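Local atomic coordinates of SusD superfamily protein (Parabacteroides distasonis, PDB entry 3OTN), a protein that probably binds carbohydrate or other nutrients at the bacterial outer membrane, as a member of the SusD family. Residues V357-E369 with N379-R392. Residues are numbered along the deposited sequence; the frame is centred on the assembly and turned at random. Where two conformers were deposited one is given.
Sequences VYRYTDVLLMYAE and NQQSIDIVNQIRGR. With EDO (1,2-ethanediol), chain S.
Helices 360-375 and 380-392 form a helical hairpin of the SusD fold, the axes of 360-369 and 380-392 lying 9.0 Å apart with their directions at 138°, and Ala368 and Ser382 facing each other where the backbones come closest. Ile385 is the central apolar knob: its CG2 lies 3.6 Å from Leu364 CB, while its CD1 meets Tyr367 CD2 at 3.8 Å. Further along, Leu365 CG and Ile389 CD1 meet at 3.5 Å, the two side chains reaching tip to tip. Polar bonds close both ends. Asn379 ND2 donates to Tyr367 OH (2.9 Å), amide and ring nearly coplanar, and its OD1 caps its own helix by accepting from Ser382 N; chi1 of 68°, placing CG between backbone N and carbonyl carbon, lets one amide do both. Replacing Asn379 by alanine would probably cost Ser382 N its side-chain cap and the Tyr367 hydroxyl this donor. At the other end Arg392 NH2 gives Thr361 OG1 an almost straight bond (2.9 Å, 177°) in the guanidinium plane. Glu248 also engages Thr361 OG1 and pairs with Arg392 and Arg359, likely offsetting their charges; Asp417 bridges Arg392 too. Helix 210-225 packs on Leu364, Tyr367 and Gln381, helix 403-418 meets Thr361 and Val386, and strand 358-359 joins strand 249-253.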
loop_
_atom_site.group_PDB
_atom_site.type_symbol
_atom_site.label_atom_id
_atom_site.label_comp_id
_atom_site.label_asym_id
_atom_site.label_seq_id
_atom_site.Cartn_x
_atom_site.Cartn_y
_atom_site.Cartn_z
ATOM N N VAL A 357 4.274 -4.001 -0.302
ATOM C CA VAL A 357 3.809 -3.063 -1.327
ATOM C C VAL A 357 2.959 -3.838 -2.360
ATOM O O VAL A 357 1.868 -3.395 -2.710
ATOM C CB VAL A 357 5.008 -2.330 -2.010
ATOM C CG1 VAL A 357 4.549 -1.479 -3.184
ATOM C CG2 VAL A 357 5.750 -1.491 -0.989
ATOM N N TYR A 358 3.462 -4.965 -2.856
ATOM C CA TYR A 358 2.653 -5.898 -3.692
ATOM C C TYR A 358 2.837 -7.324 -3.221
ATOM O O TYR A 358 3.967 -7.764 -3.006
ATOM C CB TYR A 358 3.002 -5.826 -5.196
ATOM C CG TYR A 358 2.477 -4.574 -5.827
ATOM C CD1 TYR A 358 1.125 -4.411 -6.042
ATOM C CD2 TYR A 358 3.323 -3.525 -6.152
ATOM C CE1 TYR A 358 0.615 -3.231 -6.562
ATOM C CE2 TYR A 358 2.823 -2.346 -6.673
ATOM C CZ TYR A 358 1.467 -2.219 -6.880
ATOM O OH TYR A 358 0.959 -1.067 -7.362
ATOM N N ARG A 359 1.735 -8.047 -3.091
ATOM C CA ARG A 359 1.747 -9.482 -2.864
ATOM C C ARG A 359 0.828 -10.169 -3.882
ATOM O O ARG A 359 0.020 -9.543 -4.531
ATOM C CB ARG A 359 1.376 -9.833 -1.427
ATOM C CG ARG A 359 -0.069 -9.566 -1.002
ATOM C CD ARG A 359 -0.197 -9.959 0.433
ATOM N NE ARG A 359 -1.514 -9.726 1.058
ATOM C CZ ARG A 359 -2.414 -10.665 1.358
ATOM N NH1 ARG A 359 -2.210 -11.942 1.034
ATOM N NH2 ARG A 359 -3.535 -10.335 2.031
ATOM N N TYR A 360 1.020 -11.456 -4.058
ATOM C CA TYR A 360 0.326 -12.215 -5.102
ATOM C C TYR A 360 -1.185 -12.171 -5.022
ATOM O O TYR A 360 -1.857 -12.095 -6.072
ATOM C CB TYR A 360 0.815 -13.656 -5.046
ATOM C CG TYR A 360 0.500 -14.550 -6.216
ATOM C CD1 TYR A 360 0.744 -14.147 -7.515
ATOM C CD2 TYR A 360 0.087 -15.851 -5.999
ATOM C CE1 TYR A 360 0.529 -15.008 -8.565
ATOM C CE2 TYR A 360 -0.130 -16.720 -7.039
ATOM C CZ TYR A 360 0.094 -16.296 -8.312
ATOM O OH TYR A 360 -0.136 -17.148 -9.339
ATOM N N THR A 361 -1.746 -12.191 -3.813
ATOM C CA THR A 361 -3.235 -12.102 -3.698
ATOM C C THR A 361 -3.814 -10.860 -4.393
ATOM O O THR A 361 -4.807 -10.956 -5.123
ATOM C CB THR A 361 -3.746 -12.202 -2.247
ATOM O OG1 THR A 361 -3.427 -13.487 -1.718
ATOM C CG2 THR A 361 -5.287 -12.000 -2.168
ATOM N N ASP A 362 -3.160 -9.715 -4.200
ATOM C CA ASP A 362 -3.530 -8.443 -4.827
ATOM C C ASP A 362 -3.443 -8.576 -6.346
ATOM O O ASP A 362 -4.361 -8.197 -7.054
ATOM C CB ASP A 362 -2.560 -7.359 -4.338
ATOM C CG ASP A 362 -2.961 -5.919 -4.713
ATOM O OD1 ASP A 362 -4.008 -5.637 -5.374
ATOM O OD2 ASP A 362 -2.171 -5.029 -4.287
ATOM N N VAL A 363 -2.374 -9.193 -6.829
ATOM C CA VAL A 363 -2.178 -9.338 -8.270
ATOM C C VAL A 363 -3.282 -10.228 -8.873
ATOM O O VAL A 363 -3.795 -9.905 -9.928
ATOM C CB VAL A 363 -0.797 -9.854 -8.638
ATOM C CG1 VAL A 363 -0.705 -10.097 -10.169
ATOM C CG2 VAL A 363 0.275 -8.864 -8.187
ATOM N N LEU A 364 -3.611 -11.340 -8.220
ATOM C CA LEU A 364 -4.712 -12.207 -8.661
ATOM C C LEU A 364 -6.065 -11.450 -8.754
ATOM O O LEU A 364 -6.795 -11.550 -9.757
ATOM C CB LEU A 364 -4.867 -13.395 -7.715
ATOM C CG LEU A 364 -3.716 -14.408 -7.590
ATOM C CD1 LEU A 364 -4.150 -15.649 -6.815
ATOM C CD2 LEU A 364 -3.204 -14.781 -8.969
ATOM N N LEU A 365 -6.385 -10.676 -7.727
ATOM C CA LEU A 365 -7.638 -9.924 -7.743
ATOM C C LEU A 365 -7.575 -8.784 -8.778
ATOM O O LEU A 365 -8.580 -8.469 -9.378
ATOM C CB LEU A 365 -7.957 -9.398 -6.350
ATOM C CG LEU A 365 -8.315 -10.502 -5.345
ATOM C CD1 LEU A 365 -8.286 -9.926 -3.925
ATOM C CD2 LEU A 365 -9.705 -11.058 -5.669
HETATM N N MSE A 366 -6.402 -8.176 -8.998
HETATM C CA MSE A 366 -6.233 -7.210 -10.103
HETATM C C MSE A 366 -6.443 -7.859 -11.458
HETATM O O MSE A 366 -7.049 -7.238 -12.321
HETATM C CB MSE A 366 -4.869 -6.512 -10.049
HETATM C CG MSE A 366 -4.745 -5.531 -8.903
HETATM SE SE MSE A 366 -3.218 -4.350 -9.184
HETATM C CE MSE A 366 -1.790 -5.619 -9.049
ATOM N N TYR A 367 -5.977 -9.104 -11.637
ATOM C CA TYR A 367 -6.293 -9.842 -12.869
ATOM C C TYR A 367 -7.802 -10.029 -13.043
ATOM O O TYR A 367 -8.332 -9.694 -14.118
ATOM C CB TYR A 367 -5.601 -11.215 -12.996
ATOM C CG TYR A 367 -6.034 -11.926 -14.287
ATOM C CD1 TYR A 367 -5.456 -11.614 -15.514
ATOM C CD2 TYR A 367 -7.063 -12.867 -14.276
ATOM C CE1 TYR A 367 -5.900 -12.230 -16.702
ATOM C CE2 TYR A 367 -7.490 -13.496 -15.440
ATOM C CZ TYR A 367 -6.899 -13.161 -16.651
ATOM O OH TYR A 367 -7.329 -13.773 -17.791
ATOM N N ALA A 368 -8.482 -10.586 -12.030
ATOM C CA ALA A 368 -9.949 -10.799 -12.092
ATOM C C ALA A 368 -10.689 -9.500 -12.422
ATOM O O ALA A 368 -11.611 -9.504 -13.243
ATOM C CB ALA A 368 -10.505 -11.397 -10.792
ATOM N N GLU A 369 -10.290 -8.404 -11.781
ATOM C CA GLU A 369 -10.949 -7.112 -12.001
ATOM C C GLU A 369 -10.745 -6.593 -13.411
ATOM O O GLU A 369 -11.700 -6.252 -14.091
ATOM C CB GLU A 369 -10.530 -6.072 -10.946
ATOM C CG GLU A 369 -11.279 -4.739 -11.127
ATOM C CD GLU A 369 -11.117 -3.745 -9.965
ATOM O OE1 GLU A 369 -10.434 -4.061 -8.995
ATOM O OE2 GLU A 369 -11.728 -2.654 -10.029
ATOM N N ASN A 379 -13.714 -15.036 -17.104
ATOM C CA ASN A 379 -13.188 -16.299 -17.642
ATOM C C ASN A 379 -12.852 -17.264 -16.484
ATOM O O ASN A 379 -12.965 -16.905 -15.286
ATOM C CB ASN A 379 -12.004 -16.045 -18.597
ATOM C CG ASN A 379 -10.729 -15.511 -17.895
ATOM O OD1 ASN A 379 -10.562 -15.592 -16.678
ATOM N ND2 ASN A 379 -9.814 -14.993 -18.698
ATOM N N GLN A 380 -12.426 -18.484 -16.828
ATOM C CA GLN A 380 -12.203 -19.516 -15.812
ATOM C C GLN A 380 -11.112 -19.134 -14.811
ATOM O O GLN A 380 -11.220 -19.483 -13.640
ATOM C CB GLN A 380 -11.895 -20.889 -16.431
ATOM C CG GLN A 380 -11.961 -22.064 -15.421
ATOM C CD GLN A 380 -13.360 -22.228 -14.824
ATOM O OE1 GLN A 380 -14.365 -22.213 -15.546
ATOM N NE2 GLN A 380 -13.430 -22.367 -13.510
ATOM N N GLN A 381 -10.077 -18.426 -15.277
ATOM C CA GLN A 381 -8.959 -18.019 -14.423
ATOM C C GLN A 381 -9.456 -17.085 -13.311
ATOM O O GLN A 381 -9.074 -17.249 -12.160
ATOM C CB GLN A 381 -7.870 -17.333 -15.260
ATOM C CG GLN A 381 -6.655 -16.825 -14.475
ATOM C CD GLN A 381 -5.916 -17.925 -13.748
ATOM O OE1 GLN A 381 -4.964 -18.452 -14.290
ATOM N NE2 GLN A 381 -6.357 -18.291 -12.517
ATOM N N SER A 382 -10.350 -16.161 -13.662
ATOM C CA SER A 382 -10.903 -15.189 -12.699
ATOM C C SER A 382 -11.836 -15.874 -11.730
ATOM O O SER A 382 -11.800 -15.594 -10.538
ATOM C CB SER A 382 -11.624 -14.046 -13.429
ATOM O OG SER A 382 -10.720 -13.292 -14.226
ATOM N N ILE A 383 -12.668 -16.779 -12.243
ATOM C CA ILE A 383 -13.560 -17.576 -11.413
ATOM C C ILE A 383 -12.742 -18.361 -10.393
ATOM O O ILE A 383 -13.060 -18.347 -9.207
ATOM C CB ILE A 383 -14.442 -18.526 -12.258
ATOM C CG1 ILE A 383 -15.514 -17.715 -13.008
ATOM C CG2 ILE A 383 -15.125 -19.626 -11.389
ATOM C CD1 ILE A 383 -16.261 -18.510 -14.057
ATOM N N ASP A 384 -11.680 -19.020 -10.859
ATOM C CA ASP A 384 -10.817 -19.813 -9.973
ATOM C C ASP A 384 -10.133 -18.929 -8.909
ATOM O O ASP A 384 -9.993 -19.345 -7.781
ATOM C CB ASP A 384 -9.755 -20.602 -10.779
ATOM C CG ASP A 384 -10.336 -21.748 -11.584
ATOM O OD1 ASP A 384 -11.489 -22.166 -11.344
ATOM O OD2 ASP A 384 -9.626 -22.249 -12.482
ATOM N N ILE A 385 -9.717 -17.717 -9.271
ATOM C CA ILE A 385 -9.060 -16.778 -8.331
ATOM C C ILE A 385 -10.008 -16.418 -7.168
ATOM O O ILE A 385 -9.640 -16.563 -5.997
ATOM C CB ILE A 385 -8.558 -15.508 -9.085
ATOM C CG1 ILE A 385 -7.279 -15.835 -9.856
ATOM C CG2 ILE A 385 -8.364 -14.275 -8.139
ATOM C CD1 ILE A 385 -6.951 -14.833 -10.981
ATOM N N VAL A 386 -11.236 -16.029 -7.502
ATOM C CA VAL A 386 -12.243 -15.720 -6.501
ATOM C C VAL A 386 -12.539 -16.936 -5.614
ATOM O O VAL A 386 -12.619 -16.806 -4.395
ATOM C CB VAL A 386 -13.544 -15.155 -7.144
ATOM C CG1 VAL A 386 -14.663 -15.128 -6.155
ATOM C CG2 VAL A 386 -13.281 -13.732 -7.656
ATOM N N ASN A 387 -12.646 -18.123 -6.206
ATOM C CA ASN A 387 -12.911 -19.328 -5.397
ATOM C C ASN A 387 -11.741 -19.800 -4.517
ATOM O O ASN A 387 -11.966 -20.348 -3.446
ATOM C CB ASN A 387 -13.428 -20.457 -6.283
ATOM C CG ASN A 387 -14.830 -20.184 -6.812
ATOM O OD1 ASN A 387 -15.607 -19.439 -6.215
ATOM N ND2 ASN A 387 -15.157 -20.797 -7.928
ATOM N N GLN A 388 -10.506 -19.573 -4.968
ATOM C CA GLN A 388 -9.314 -19.887 -4.169
ATOM C C GLN A 388 -9.245 -18.975 -2.940
ATOM O O GLN A 388 -9.002 -19.444 -1.841
ATOM C CB GLN A 388 -8.033 -19.774 -5.017
ATOM C CG GLN A 388 -7.873 -20.888 -6.078
ATOM C CD GLN A 388 -7.047 -20.438 -7.293
ATOM O OE1 GLN A 388 -6.481 -19.335 -7.300
ATOM N NE2 GLN A 388 -6.992 -21.285 -8.330
ATOM N N ILE A 389 -9.483 -17.671 -3.139
ATOM C CA ILE A 389 -9.448 -16.675 -2.049
ATOM C C ILE A 389 -10.566 -16.924 -1.060
ATOM O O ILE A 389 -10.347 -16.932 0.138
ATOM C CB ILE A 389 -9.367 -15.205 -2.606
ATOM C CG1 ILE A 389 -8.027 -15.049 -3.373
ATOM C CG2 ILE A 389 -9.507 -14.165 -1.482
ATOM C CD1 ILE A 389 -7.979 -13.862 -4.330
ATOM N N ARG A 390 -11.751 -17.212 -1.570
ATOM C CA ARG A 390 -12.877 -17.590 -0.742
ATOM C C ARG A 390 -12.615 -18.905 0.015
ATOM O O ARG A 390 -12.895 -18.981 1.205
ATOM C CB ARG A 390 -14.165 -17.672 -1.585
ATOM C CG ARG A 390 -14.712 -16.291 -2.001
ATOM C CD ARG A 390 -15.938 -16.434 -2.951
ATOM N NE ARG A 390 -17.009 -17.139 -2.279
ATOM C CZ ARG A 390 -17.906 -16.597 -1.442
ATOM N NH1 ARG A 390 -17.959 -15.282 -1.182
ATOM N NH2 ARG A 390 -18.790 -17.391 -0.864
ATOM N N GLY A 391 -12.048 -19.905 -0.666
ATOM C CA GLY A 391 -11.720 -21.215 -0.045
ATOM C C GLY A 391 -10.734 -21.123 1.119
ATOM O O GLY A 391 -10.920 -21.761 2.142
ATOM N N ARG A 392 -9.682 -20.323 0.958
ATOM C CA ARG A 392 -8.774 -20.031 2.045
ATOM C C ARG A 392 -9.526 -19.417 3.245
ATOM O O ARG A 392 -9.198 -19.719 4.388
ATOM C CB ARG A 392 -7.678 -19.100 1.565
ATOM C CG ARG A 392 -6.684 -18.718 2.638
ATOM C CD ARG A 392 -5.512 -18.019 2.055
ATOM N NE ARG A 392 -5.815 -16.780 1.345
ATOM C CZ ARG A 392 -4.938 -16.129 0.568
ATOM N NH1 ARG A 392 -3.696 -16.588 0.406
ATOM N NH2 ARG A 392 -5.285 -14.989 -0.030
HETATM C C1 EDO S . -4.060 -19.282 -10.363
HETATM O O1 EDO S . -5.266 -20.034 -10.538
HETATM C C2 EDO S . -3.766 -19.120 -8.877
HETATM O O2 EDO S . -2.347 -19.077 -8.677
#